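Local coordinates for protein 70 kDa peptidylprolyl isomerase, putative (Plasmodium falciparum, PDB 2FBN) that is a putative FK506-binding peptidylprolyl isomerase whose C-terminal tetratricopeptide repeat domain interacts with the C-terminal pentapeptide of the chaperone Hsp90, at residues Ile69-Trp74 and Asp81-Ile86; Cys90-Ala95 and Ser112-Ile117; Ala131-Gly136 and Tyr162-Asn167. All coordinates share one frame; numbering follows the deposited sequence.

Contact 1: residues Ile69-Trp74 and Asp81-Ile86; sequences IHTEEW and DKKKNI
The ammonium group of Lys-83 is gripped twice by one residue of the facing loop: NZ donates to Thr-71 OG1 at 2.8 Å and, more weakly, to Thr-71 O at 3.2 Å. Lysine suits this place because the loop stands off from helix 77-100, the nearest CA atoms, those of Thr-71 and Lys-83, being 9.5 Å apart. With CG anti to the backbone N (chi1 172°) and the rest of the chain extended, the side chain spans that distance. Thr-71 has OG1 tucked between its backbone N and carbonyl carbon (chi1 59°), and Lys-83 NZ meets both this hydroxyl and the carbonyl O; OG1 is also hydrogen-bonded to Phe-68 O. A type I beta turn from Thr-71 to Trp-74 then brings the indole back beside the lysine, Lys-83 CD lying 4.1 Å from Trp-74 CE3. Thr-71 CB lies over one face of that ring near its rim, while Asp-31 and Val-35 of helix 31-50 also touch the indole. Lys-83 NZ is far from the centre of the six-membered ring of Trp-74, so any cation-pi attraction is weak at most. Between these segments the lysine charge meets neutral oxygens, which probably leaves it only partly compensated, as Lys-83 NZ is 6.7 Å from Glu-72 OE1.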
ATOM      1  N   ILE A  69       5.653   0.084  10.426  1.00 19.07           N
ATOM      2  CA  ILE A  69       4.818   1.284  10.322  1.00 18.42           C
ATOM      3  C   ILE A  69       5.347   2.342  11.304  1.00 18.59           C
ATOM      4  O   ILE A  69       5.680   2.045  12.468  1.00 17.95           O
ATOM      5  CB  ILE A  69       3.317   0.954  10.597  1.00 18.52           C
ATOM      6  CG1 ILE A  69       2.817  -0.049   9.557  1.00 17.65           C
ATOM      7  CG2 ILE A  69       2.441   2.228  10.583  1.00 18.97           C
ATOM      8  CD1 ILE A  69       1.440  -0.610   9.857  1.00 18.93           C
ATOM      9  N   HIS A  70       5.425   3.584  10.830  1.00 19.91           N
ATOM     10  CA  HIS A  70       5.929   4.708  11.637  1.00 20.23           C
ATOM     11  C   HIS A  70       7.326   4.480  12.225  1.00 22.11           C
ATOM     12  O   HIS A  70       7.530   4.690  13.426  1.00 22.06           O
ATOM     13  CB  HIS A  70       4.965   5.080  12.786  1.00 20.18           C
ATOM     14  CG  HIS A  70       3.541   5.265  12.367  1.00 19.98           C
ATOM     15  ND1 HIS A  70       3.170   5.873  11.186  1.00 21.13           N
ATOM     16  CD2 HIS A  70       2.387   4.945  13.003  1.00 19.48           C
ATOM     17  CE1 HIS A  70       1.849   5.900  11.102  1.00 22.80           C
ATOM     18  NE2 HIS A  70       1.351   5.350  12.198  1.00 19.48           N
ATOM     19  N   THR A  71       8.266   4.037  11.384  1.00 22.88           N
ATOM     20  CA  THR A  71       9.653   3.856  11.822  1.00 24.72           C
ATOM     21  C   THR A  71      10.588   4.704  10.954  1.00 27.18           C
ATOM     22  O   THR A  71      11.781   4.381  10.817  1.00 27.30           O
ATOM     23  CB  THR A  71      10.097   2.364  11.786  1.00 24.08           C
ATOM     24  OG1 THR A  71       9.968   1.858  10.458  1.00 23.84           O
ATOM     25  CG2 THR A  71       9.261   1.503  12.748  1.00 23.06           C
ATOM     26  N   GLU A  72      10.043   5.768  10.352  1.00 29.61           N
ATOM     27  CA  GLU A  72      10.816   6.608   9.411  1.00 32.56           C
ATOM     28  C   GLU A  72      11.981   7.305  10.087  1.00 33.73           C
ATOM     29  O   GLU A  72      12.985   7.622   9.434  1.00 34.50           O
ATOM     30  CB  GLU A  72       9.942   7.676   8.740  1.00 33.11           C
ATOM     31  CG  GLU A  72       8.863   7.145   7.810  1.00 36.29           C
ATOM     32  CD  GLU A  72       7.508   6.993   8.493  1.00 40.98           C
ATOM     33  OE1 GLU A  72       7.448   7.026   9.746  1.00 41.58           O
ATOM     34  OE2 GLU A  72       6.495   6.844   7.764  1.00 43.14           O
ATOM     35  N   GLU A  73      11.836   7.541  11.389  1.00 34.51           N
ATOM     36  CA  GLU A  73      12.771   8.361  12.149  1.00 35.07           C
ATOM     37  C   GLU A  73      13.742   7.540  12.999  1.00 34.40           C
ATOM     38  O   GLU A  73      14.447   8.083  13.862  1.00 34.68           O
ATOM     39  CB  GLU A  73      11.998   9.353  13.004  1.00 36.13           C
ATOM     40  CG  GLU A  73      10.848   9.980  12.238  1.00 38.91           C
ATOM     41  CD  GLU A  73      10.380  11.270  12.838  1.00 43.07           C
ATOM     42  OE1 GLU A  73      10.147  11.305  14.067  1.00 44.96           O
ATOM     43  OE2 GLU A  73      10.240  12.244  12.066  1.00 45.23           O
ATOM     44  N   TRP A  74      13.781   6.235  12.742  1.00 32.37           N
ATOM     45  CA  TRP A  74      14.813   5.380  13.303  1.00 31.14           C
ATOM     46  C   TRP A  74      16.182   5.890  12.856  1.00 31.52           C
ATOM     47  O   TRP A  74      16.334   6.386  11.733  1.00 31.40           O
ATOM     48  CB  TRP A  74      14.636   3.955  12.805  1.00 29.40           C
ATOM     49  CG  TRP A  74      13.597   3.134  13.536  1.00 27.35           C
ATOM     50  CD1 TRP A  74      12.573   3.589  14.313  1.00 27.03           C
ATOM     51  CD2 TRP A  74      13.484   1.703  13.517  1.00 25.10           C
ATOM     52  NE1 TRP A  74      11.834   2.530  14.795  1.00 24.39           N
ATOM     53  CE2 TRP A  74      12.370   1.361  14.319  1.00 25.31           C
ATOM     54  CE3 TRP A  74      14.211   0.681  12.892  1.00 24.92           C
ATOM     55  CZ2 TRP A  74      11.966   0.031  14.522  1.00 24.96           C
ATOM     56  CZ3 TRP A  74      13.815  -0.647  13.099  1.00 25.58           C
ATOM     57  CH2 TRP A  74      12.698  -0.954  13.907  1.00 25.67           C
ATOM     58  N   ASP A  81      19.638  -1.298   9.059  1.00 26.88           N
ATOM     59  CA  ASP A  81      20.148  -2.245   8.076  1.00 27.68           C
ATOM     60  C   ASP A  81      19.332  -3.546   8.072  1.00 27.07           C
ATOM     61  O   ASP A  81      19.021  -4.084   7.010  1.00 27.14           O
ATOM     62  CB  ASP A  81      21.651  -2.494   8.279  1.00 28.51           C
ATOM     63  CG  ASP A  81      22.511  -1.278   7.907  1.00 30.89           C
ATOM     64  OD1 ASP A  81      22.029  -0.343   7.211  1.00 34.30           O
ATOM     65  OD2 ASP A  81      23.696  -1.259   8.309  1.00 34.67           O
ATOM     66  N   LYS A  82      18.955  -4.025   9.258  1.00 26.21           N
ATOM     67  CA  LYS A  82      18.126  -5.219   9.374  1.00 25.66           C
ATOM     68  C   LYS A  82      16.736  -4.944   8.797  1.00 24.57           C
ATOM     69  O   LYS A  82      16.197  -5.763   8.067  1.00 24.25           O
ATOM     70  CB  LYS A  82      18.047  -5.699  10.831  1.00 26.25           C
ATOM     71  CG  LYS A  82      19.369  -6.223  11.361  1.00 28.44           C
ATOM     72  CD  LYS A  82      19.200  -6.906  12.708  1.00 32.37           C
ATOM     73  CE  LYS A  82      20.547  -7.387  13.258  1.00 35.72           C
ATOM     74  NZ  LYS A  82      21.141  -8.440  12.384  1.00 38.64           N
ATOM     75  N   LYS A  83      16.180  -3.778   9.115  1.00 23.84           N
ATOM     76  CA  LYS A  83      14.863  -3.376   8.606  1.00 23.95           C
ATOM     77  C   LYS A  83      14.866  -3.376   7.082  1.00 23.87           C
ATOM     78  O   LYS A  83      13.951  -3.913   6.461  1.00 23.21           O
ATOM     79  CB  LYS A  83      14.482  -1.991   9.155  1.00 24.15           C
ATOM     80  CG  LYS A  83      13.225  -1.407   8.533  1.00 23.44           C
ATOM     81  CD  LYS A  83      12.884  -0.046   9.094  1.00 25.76           C
ATOM     82  CE  LYS A  83      12.060   0.728   8.080  1.00 27.27           C
ATOM     83  NZ  LYS A  83      11.878   2.152   8.482  1.00 28.28           N
ATOM     84  N   LYS A  84      15.912  -2.785   6.494  1.00 23.88           N
ATOM     85  CA  LYS A  84      16.044  -2.674   5.041  1.00 24.90           C
ATOM     86  C   LYS A  84      16.014  -4.051   4.379  1.00 24.16           C
ATOM     87  O   LYS A  84      15.238  -4.288   3.456  1.00 23.05           O
ATOM     88  CB  LYS A  84      17.330  -1.909   4.666  1.00 25.35           C
ATOM     89  CG  LYS A  84      17.449  -1.690   3.168  1.00 26.94           C
ATOM     90  CD  LYS A  84      18.766  -1.031   2.759  1.00 28.23           C
ATOM     91  CE  LYS A  84      19.145  -1.452   1.343  1.00 33.01           C
ATOM     92  NZ  LYS A  84      20.536  -1.027   1.003  1.00 37.01           N
ATOM     93  N   ASN A  85      16.837  -4.974   4.876  1.00 23.96           N
ATOM     94  CA  ASN A  85      16.851  -6.350   4.373  1.00 24.34           C
ATOM     95  C   ASN A  85      15.491  -7.059   4.477  1.00 23.32           C
ATOM     96  O   ASN A  85      15.050  -7.727   3.531  1.00 22.48           O
ATOM     97  CB  ASN A  85      17.921  -7.184   5.095  1.00 25.93           C
ATOM     98  CG  ASN A  85      19.333  -6.663   4.858  1.00 29.31           C
ATOM     99  OD1 ASN A  85      19.593  -5.896   3.922  1.00 34.89           O
ATOM    100  ND2 ASN A  85      20.258  -7.088   5.710  1.00 34.24           N
ATOM    101  N   ILE A  86      14.814  -6.896   5.621  1.00 21.91           N
ATOM    102  CA  ILE A  86      13.510  -7.520   5.810  1.00 20.92           C
ATOM    103  C   ILE A  86      12.477  -6.878   4.875  1.00 20.08           C
ATOM    104  O   ILE A  86      11.648  -7.583   4.306  1.00 19.39           O
ATOM    105  CB  ILE A  86      13.048  -7.461   7.293  1.00 20.75           C
ATOM    106  CG1 ILE A  86      13.987  -8.309   8.166  1.00 21.78           C
ATOM    107  CG2 ILE A  86      11.599  -7.929   7.463  1.00 20.54           C
ATOM    108  CD1 ILE A  86      13.969  -7.891   9.636  1.00 22.33           C
TER

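Contact 2: residues Cys90-Ala95 and Ser112-Ile117; sequences CNLNLA and SKVLKI
Helices 77-100 and 104-117 run nearly antiparallel here, the axes of their segments 90-95 and 112-117 approaching to 8.8 Å at an angle of 153°. Asn-91 and Val-114 face each other with their CA atoms 6.0 Å apart, close enough for a beta-branched side chain to reach the opposite backbone. Val-114 has CG1 anti to its own N (chi1 178°), leaving CG2 to enter beside Asn-91 and Leu-92: Val-114 CG2 is 3.5 Å from Asn-91 CB. Val-114 CG2 also lies 3.7 Å from Leu-92 CG, and the two hydrophobic side chains cross at about a right angle. Such antiparallel packing is how the two helices of a tetratricopeptide repeat pair, and both segments fall within one such repeat. Ala-124 of helix 122-135 touches Leu-92 and Val-114 alike, so the next helix adds to this apolar cluster. Asn-91 is buried and polar, and its amide is served at both ends: OD1 is hydrogen-bonded to His-110 ND1, and ND2 to Glu-87 O one turn back on its own helix. Lys-113 suits the margin: its aliphatic part passes obliquely by the asparagine, Lys-113 CD lying 3.7 Å from Asn-91 OD1, while Lys-113 NZ reaches Asp-109 in a long, weak ion pair.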
ATOM      1  N   CYS A  90      10.433  -9.084   2.125  1.00 19.19           N
ATOM      2  CA  CYS A  90       8.982  -9.128   2.208  1.00 18.38           C
ATOM      3  C   CYS A  90       8.339  -8.554   0.949  1.00 17.17           C
ATOM      4  O   CYS A  90       7.399  -9.135   0.407  1.00 18.31           O
ATOM      5  CB  CYS A  90       8.513  -8.309   3.402  1.00 18.47           C
ATOM      6  SG  CYS A  90       8.810  -9.197   4.940  1.00 20.36           S
ATOM      7  N   ASN A  91       8.807  -7.390   0.499  1.00 17.23           N
ATOM      8  CA  ASN A  91       8.198  -6.806  -0.696  1.00 16.95           C
ATOM      9  C   ASN A  91       8.469  -7.600  -1.977  1.00 17.17           C
ATOM     10  O   ASN A  91       7.586  -7.716  -2.830  1.00 17.46           O
ATOM     11  CB  ASN A  91       8.569  -5.346  -0.846  1.00 17.40           C
ATOM     12  CG  ASN A  91       7.791  -4.471   0.118  1.00 18.46           C
ATOM     13  OD1 ASN A  91       6.556  -4.326  -0.001  1.00 19.38           O
ATOM     14  ND2 ASN A  91       8.494  -3.881   1.066  1.00 19.53           N
ATOM     15  N   LEU A  92       9.682  -8.131  -2.110  1.00 17.42           N
ATOM     16  CA  LEU A  92       9.990  -8.991  -3.250  1.00 17.74           C
ATOM     17  C   LEU A  92       9.095 -10.229  -3.246  1.00 17.31           C
ATOM     18  O   LEU A  92       8.479 -10.583  -4.268  1.00 16.29           O
ATOM     19  CB  LEU A  92      11.453  -9.418  -3.233  1.00 17.60           C
ATOM     20  CG  LEU A  92      12.507  -8.480  -3.789  1.00 20.97           C
ATOM     21  CD1 LEU A  92      13.876  -9.043  -3.437  1.00 24.68           C
ATOM     22  CD2 LEU A  92      12.343  -8.366  -5.307  1.00 22.94           C
ATOM     23  N   ASN A  93       9.030 -10.900  -2.095  1.00 17.08           N
ATOM     24  CA  ASN A  93       8.219 -12.111  -1.963  1.00 17.64           C
ATOM     25  C   ASN A  93       6.743 -11.800  -2.205  1.00 17.14           C
ATOM     26  O   ASN A  93       6.040 -12.570  -2.853  1.00 17.04           O
ATOM     27  CB  ASN A  93       8.435 -12.806  -0.612  1.00 18.28           C
ATOM     28  CG  ASN A  93       9.875 -13.259  -0.408  1.00 20.65           C
ATOM     29  OD1 ASN A  93      10.657 -13.323  -1.364  1.00 25.22           O
ATOM     30  ND2 ASN A  93      10.243 -13.531   0.841  1.00 23.73           N
ATOM     31  N   LEU A  94       6.266 -10.658  -1.702  1.00 15.72           N
ATOM     32  CA  LEU A  94       4.887 -10.286  -1.972  1.00 15.92           C
ATOM     33  C   LEU A  94       4.663 -10.090  -3.481  1.00 15.61           C
ATOM     34  O   LEU A  94       3.634 -10.503  -4.031  1.00 15.62           O
ATOM     35  CB  LEU A  94       4.513  -9.032  -1.193  1.00 16.12           C
ATOM     36  CG  LEU A  94       4.157  -9.243   0.285  1.00 16.75           C
ATOM     37  CD1 LEU A  94       4.141  -7.908   0.980  1.00 18.67           C
ATOM     38  CD2 LEU A  94       2.807  -9.989   0.452  1.00 17.43           C
ATOM     39  N   ALA A  95       5.628  -9.469  -4.154  1.00 15.97           N
ATOM     40  CA  ALA A  95       5.475  -9.270  -5.602  1.00 17.25           C
ATOM     41  C   ALA A  95       5.332 -10.629  -6.302  1.00 17.56           C
ATOM     42  O   ALA A  95       4.431 -10.820  -7.128  1.00 18.36           O
ATOM     43  CB  ALA A  95       6.634  -8.487  -6.155  1.00 17.63           C
ATOM     44  N   SER A 112       7.648  -2.166  -6.800  1.00 17.72           N
ATOM     45  CA  SER A 112       8.038  -0.742  -6.842  1.00 19.06           C
ATOM     46  C   SER A 112       8.623  -0.295  -5.494  1.00 19.37           C
ATOM     47  O   SER A 112       9.576   0.506  -5.440  1.00 19.92           O
ATOM     48  CB  SER A 112       6.857   0.143  -7.263  1.00 18.70           C
ATOM     49  OG  SER A 112       6.464  -0.149  -8.603  1.00 21.47           O
ATOM     50  N   LYS A 113       8.071  -0.837  -4.410  1.00 19.32           N
ATOM     51  CA  LYS A 113       8.583  -0.553  -3.072  1.00 19.82           C
ATOM     52  C   LYS A 113      10.012  -1.040  -2.863  1.00 20.44           C
ATOM     53  O   LYS A 113      10.797  -0.380  -2.170  1.00 21.30           O
ATOM     54  CB  LYS A 113       7.652  -1.112  -1.997  1.00 20.00           C
ATOM     55  CG  LYS A 113       6.404  -0.285  -1.811  1.00 20.96           C
ATOM     56  CD  LYS A 113       5.448  -0.955  -0.862  1.00 23.94           C
ATOM     57  CE  LYS A 113       4.258  -0.038  -0.635  1.00 27.04           C
ATOM     58  NZ  LYS A 113       3.299  -0.665   0.272  1.00 30.36           N
ATOM     59  N   VAL A 114      10.343  -2.193  -3.441  1.00 20.05           N
ATOM     60  CA  VAL A 114      11.718  -2.689  -3.381  1.00 20.36           C
ATOM     61  C   VAL A 114      12.644  -1.687  -4.068  1.00 21.14           C
ATOM     62  O   VAL A 114      13.704  -1.363  -3.535  1.00 21.25           O
ATOM     63  CB  VAL A 114      11.893  -4.070  -4.035  1.00 20.65           C
ATOM     64  CG1 VAL A 114      13.359  -4.502  -3.978  1.00 19.50           C
ATOM     65  CG2 VAL A 114      11.021  -5.102  -3.340  1.00 21.16           C
ATOM     66  N   LEU A 115      12.228  -1.224  -5.247  1.00 21.40           N
ATOM     67  CA  LEU A 115      13.037  -0.332  -6.071  1.00 23.02           C
ATOM     68  C   LEU A 115      13.280   1.027  -5.436  1.00 24.67           C
ATOM     69  O   LEU A 115      14.341   1.630  -5.646  1.00 24.38           O
ATOM     70  CB  LEU A 115      12.432  -0.208  -7.469  1.00 22.91           C
ATOM     71  CG  LEU A 115      12.574  -1.493  -8.293  1.00 22.53           C
ATOM     72  CD1 LEU A 115      11.767  -1.389  -9.584  1.00 23.77           C
ATOM     73  CD2 LEU A 115      14.056  -1.869  -8.557  1.00 24.38           C
ATOM     74  N   LYS A 116      12.316   1.492  -4.645  1.00 25.76           N
ATOM     75  CA  LYS A 116      12.489   2.731  -3.873  1.00 28.29           C
ATOM     76  C   LYS A 116      13.605   2.579  -2.841  1.00 28.29           C
ATOM     77  O   LYS A 116      14.303   3.548  -2.536  1.00 29.12           O
ATOM     78  CB  LYS A 116      11.175   3.159  -3.208  1.00 27.75           C
ATOM     79  CG  LYS A 116      10.054   3.485  -4.214  1.00 29.50           C
ATOM     80  CD  LYS A 116       8.865   4.193  -3.562  1.00 30.86           C
ATOM     81  CE  LYS A 116       7.577   4.025  -4.388  1.00 34.80           C
ATOM     82  NZ  LYS A 116       6.840   2.741  -4.062  1.00 34.12           N
ATOM     83  N   ILE A 117      13.775   1.364  -2.324  1.00 28.89           N
ATOM     84  CA  ILE A 117      14.754   1.052  -1.272  1.00 30.55           C
ATOM     85  C   ILE A 117      16.104   0.585  -1.844  1.00 31.08           C
ATOM     86  O   ILE A 117      17.172   0.832  -1.256  1.00 31.18           O
ATOM     87  CB  ILE A 117      14.209  -0.046  -0.307  1.00 30.39           C
ATOM     88  CG1 ILE A 117      12.971   0.454   0.436  1.00 31.39           C
ATOM     89  CG2 ILE A 117      15.283  -0.488   0.684  1.00 32.39           C
ATOM     90  CD1 ILE A 117      12.194  -0.658   1.196  1.00 30.71           C
TER

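Contact 3: residues Ala131-Gly136 and Tyr162-Asn167; sequences ANMYFG and YELCVN
At the C-terminal end of a tetratricopeptide repeat helix, 122-135, the chain packs against helix 156-173, which follows the intervening helix 138-151. Their segments run in roughly the same direction, with axes 29° apart and 10.4 Å from each other, a separation spanned mainly by Met-133. Helix 122-135 finishes in a Schellman motif, where Gly-136 takes a positive phi (108°) that glycine tolerates easily. The unbranched chain of Met-133 goes straight out from the helix, CG anti to the backbone N (chi1 170°), and bends only at the last torsion. The sulfur thus rests on the backbone of the other helix, Met-133 SD lying 3.4 Å from Cys-165 N and 3.7 Å from Cys-165 CB, while the terminal methyl turns to Leu-164, with Met-133 CE 3.8 Å from Leu-164 CD2. The small side chain of Cys-165 fits a place where helices crowd: Ala-141 of helix 138-151 touches both it and Met-133. Tyr-134, an exposed residue, packs at the margin through its phenol end; its ring also meets that of Tyr-104. Met-133 CE sits over one face of the Tyr-134 ring near the rim, and Leu-164 CD2 approaches Tyr-134 OH to 3.3 Å.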
ATOM      1  N   ALA A 131       4.518  -7.878 -13.943  1.00 16.98           N
ATOM      2  CA  ALA A 131       3.218  -7.411 -13.471  1.00 17.25           C
ATOM      3  C   ALA A 131       2.676  -6.291 -14.379  1.00 17.23           C
ATOM      4  O   ALA A 131       1.492  -6.291 -14.746  1.00 17.79           O
ATOM      5  CB  ALA A 131       3.345  -6.937 -12.055  1.00 16.52           C
ATOM      6  N   ASN A 132       3.556  -5.369 -14.743  1.00 17.57           N
ATOM      7  CA  ASN A 132       3.223  -4.322 -15.729  1.00 17.76           C
ATOM      8  C   ASN A 132       2.727  -4.941 -17.033  1.00 17.83           C
ATOM      9  O   ASN A 132       1.700  -4.537 -17.594  1.00 17.69           O
ATOM     10  CB  ASN A 132       4.418  -3.408 -15.986  1.00 17.98           C
ATOM     11  CG  ASN A 132       4.528  -2.265 -14.976  1.00 18.60           C
ATOM     12  OD1 ASN A 132       3.519  -1.824 -14.407  1.00 18.64           O
ATOM     13  ND2 ASN A 132       5.755  -1.774 -14.755  1.00 19.00           N
ATOM     14  N   MET A 133       3.469  -5.937 -17.507  1.00 17.58           N
ATOM     15  CA  MET A 133       3.149  -6.554 -18.792  1.00 18.95           C
ATOM     16  C   MET A 133       1.751  -7.169 -18.784  1.00 18.37           C
ATOM     17  O   MET A 133       0.931  -6.880 -19.670  1.00 19.37           O
ATOM     18  CB  MET A 133       4.186  -7.622 -19.136  1.00 18.25           C
ATOM     19  CG  MET A 133       3.800  -8.477 -20.317  1.00 18.70           C
ATOM     20  SD  MET A 133       5.130  -9.628 -20.693  1.00 20.71           S
ATOM     21  CE  MET A 133       5.124 -10.684 -19.245  1.00 23.20           C
ATOM     22  N   TYR A 134       1.473  -8.008 -17.787  1.00 18.21           N
ATOM     23  CA  TYR A 134       0.195  -8.707 -17.744  1.00 18.82           C
ATOM     24  C   TYR A 134      -0.969  -7.768 -17.446  1.00 18.65           C
ATOM     25  O   TYR A 134      -2.095  -8.052 -17.860  1.00 19.87           O
ATOM     26  CB  TYR A 134       0.226  -9.851 -16.744  1.00 18.55           C
ATOM     27  CG  TYR A 134       0.995 -11.046 -17.263  1.00 19.44           C
ATOM     28  CD1 TYR A 134       0.583 -11.706 -18.433  1.00 21.73           C
ATOM     29  CD2 TYR A 134       2.123 -11.514 -16.595  1.00 18.60           C
ATOM     30  CE1 TYR A 134       1.265 -12.822 -18.918  1.00 21.58           C
ATOM     31  CE2 TYR A 134       2.820 -12.636 -17.076  1.00 18.79           C
ATOM     32  CZ  TYR A 134       2.385 -13.270 -18.234  1.00 20.69           C
ATOM     33  OH  TYR A 134       3.073 -14.366 -18.708  1.00 21.62           O
ATOM     34  N   PHE A 135      -0.702  -6.652 -16.774  1.00 18.20           N
ATOM     35  CA  PHE A 135      -1.782  -5.690 -16.501  1.00 19.15           C
ATOM     36  C   PHE A 135      -2.045  -4.773 -17.696  1.00 20.09           C
ATOM     37  O   PHE A 135      -3.093  -4.125 -17.769  1.00 20.75           O
ATOM     38  CB  PHE A 135      -1.493  -4.842 -15.252  1.00 19.09           C
ATOM     39  CG  PHE A 135      -2.719  -4.125 -14.713  1.00 20.11           C
ATOM     40  CD1 PHE A 135      -3.775  -4.844 -14.166  1.00 21.56           C
ATOM     41  CD2 PHE A 135      -2.804  -2.725 -14.757  1.00 21.81           C
ATOM     42  CE1 PHE A 135      -4.923  -4.165 -13.654  1.00 21.22           C
ATOM     43  CE2 PHE A 135      -3.928  -2.046 -14.229  1.00 22.39           C
ATOM     44  CZ  PHE A 135      -4.988  -2.780 -13.688  1.00 20.18           C
ATOM     45  N   GLY A 136      -1.098  -4.717 -18.627  1.00 19.78           N
ATOM     46  CA  GLY A 136      -1.267  -3.894 -19.815  1.00 20.93           C
ATOM     47  C   GLY A 136      -0.425  -2.639 -19.881  1.00 20.94           C
ATOM     48  O   GLY A 136      -0.548  -1.857 -20.839  1.00 21.45           O
ATOM     49  N   TYR A 162      10.739 -10.685 -21.517  1.00 19.06           N
ATOM     50  CA  TYR A 162      10.991  -9.609 -22.480  1.00 20.72           C
ATOM     51  C   TYR A 162      10.432  -9.921 -23.880  1.00 20.58           C
ATOM     52  O   TYR A 162       9.761  -9.089 -24.487  1.00 20.76           O
ATOM     53  CB  TYR A 162      12.486  -9.264 -22.562  1.00 21.41           C
ATOM     54  CG  TYR A 162      12.742  -8.151 -23.552  1.00 23.89           C
ATOM     55  CD1 TYR A 162      12.538  -6.811 -23.193  1.00 25.56           C
ATOM     56  CD2 TYR A 162      13.126  -8.432 -24.869  1.00 25.77           C
ATOM     57  CE1 TYR A 162      12.741  -5.785 -24.115  1.00 26.15           C
ATOM     58  CE2 TYR A 162      13.336  -7.411 -25.795  1.00 27.36           C
ATOM     59  CZ  TYR A 162      13.149  -6.093 -25.409  1.00 26.05           C
ATOM     60  OH  TYR A 162      13.346  -5.090 -26.334  1.00 28.75           O
ATOM     61  N   GLU A 163      10.684 -11.131 -24.383  1.00 20.77           N
ATOM     62  CA  GLU A 163      10.130 -11.550 -25.661  1.00 21.80           C
ATOM     63  C   GLU A 163       8.605 -11.525 -25.651  1.00 21.14           C
ATOM     64  O   GLU A 163       7.985 -11.107 -26.624  1.00 21.53           O
ATOM     65  CB  GLU A 163      10.647 -12.942 -26.051  1.00 22.01           C
ATOM     66  CG  GLU A 163      12.153 -12.981 -26.304  1.00 24.88           C
ATOM     67  CD  GLU A 163      12.575 -12.121 -27.490  1.00 30.07           C
ATOM     68  OE1 GLU A 163      11.761 -11.914 -28.420  1.00 31.22           O
ATOM     69  OE2 GLU A 163      13.732 -11.653 -27.485  1.00 34.45           O
ATOM     70  N   LEU A 164       7.998 -11.953 -24.543  1.00 20.08           N
ATOM     71  CA  LEU A 164       6.537 -11.956 -24.487  1.00 20.17           C
ATOM     72  C   LEU A 164       6.064 -10.490 -24.510  1.00 20.65           C
ATOM     73  O   LEU A 164       5.133 -10.141 -25.227  1.00 19.95           O
ATOM     74  CB  LEU A 164       6.049 -12.670 -23.223  1.00 19.79           C
ATOM     75  CG  LEU A 164       4.530 -12.707 -22.991  1.00 20.13           C
ATOM     76  CD1 LEU A 164       3.782 -13.291 -24.183  1.00 20.36           C
ATOM     77  CD2 LEU A 164       4.211 -13.485 -21.719  1.00 20.58           C
ATOM     78  N   CYS A 165       6.745  -9.648 -23.739  1.00 21.26           N
ATOM     79  CA  CYS A 165       6.390  -8.227 -23.692  1.00 21.84           C
ATOM     80  C   CYS A 165       6.392  -7.606 -25.085  1.00 22.11           C
ATOM     81  O   CYS A 165       5.433  -6.952 -25.484  1.00 22.53           O
ATOM     82  CB  CYS A 165       7.322  -7.456 -22.770  1.00 21.46           C
ATOM     83  SG  CYS A 165       6.616  -5.818 -22.397  1.00 22.72           S
ATOM     84  N   VAL A 166       7.471  -7.834 -25.830  1.00 22.66           N
ATOM     85  CA  VAL A 166       7.613  -7.277 -27.187  1.00 23.89           C
ATOM     86  C   VAL A 166       6.535  -7.831 -28.133  1.00 23.62           C
ATOM     87  O   VAL A 166       5.962  -7.096 -28.948  1.00 24.24           O
ATOM     88  CB  VAL A 166       9.056  -7.522 -27.718  1.00 24.20           C
ATOM     89  CG1 VAL A 166       9.177  -7.180 -29.204  1.00 26.27           C
ATOM     90  CG2 VAL A 166      10.046  -6.706 -26.900  1.00 26.38           C
ATOM     91  N   ASN A 167       6.240  -9.123 -27.989  1.00 23.31           N
ATOM     92  CA  ASN A 167       5.157  -9.768 -28.738  1.00 23.97           C
ATOM     93  C   ASN A 167       3.811  -9.086 -28.466  1.00 23.90           C
ATOM     94  O   ASN A 167       3.081  -8.741 -29.386  1.00 24.10           O
ATOM     95  CB  ASN A 167       5.103 -11.263 -28.393  1.00 24.44           C
ATOM     96  CG  ASN A 167       4.015 -12.009 -29.137  1.00 27.22           C
ATOM     97  OD1 ASN A 167       2.853 -11.970 -28.748  1.00 28.10           O
ATOM     98  ND2 ASN A 167       4.398 -12.729 -30.198  1.00 28.05           N
TER

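How the contacts relate
From the N terminus, contact 1 closes first, joining the loop after helix 54-66 to the early part of helix 77-100. That same helix then supplies segment 90-95 to contact 2, which closes the hairpin with helix 104-117; the two contacts touch where Lys-84 CG meets Ile-117 CG2 at 3.5 Å. Contact 3 comes last and bridges helix 138-151 by joining its two neighbours in sequence. The three follow in series, neither nested nor crossed. Contact 2 lies near the centre of the chain, with contacts 1 and 3 on opposite sides, their centres about 33 Å apart. In the two-chain assembly these outer regions meet across subunits: His-70 NE2 is hydrogen-bonded to Asn-132 OD1 of the second subunit.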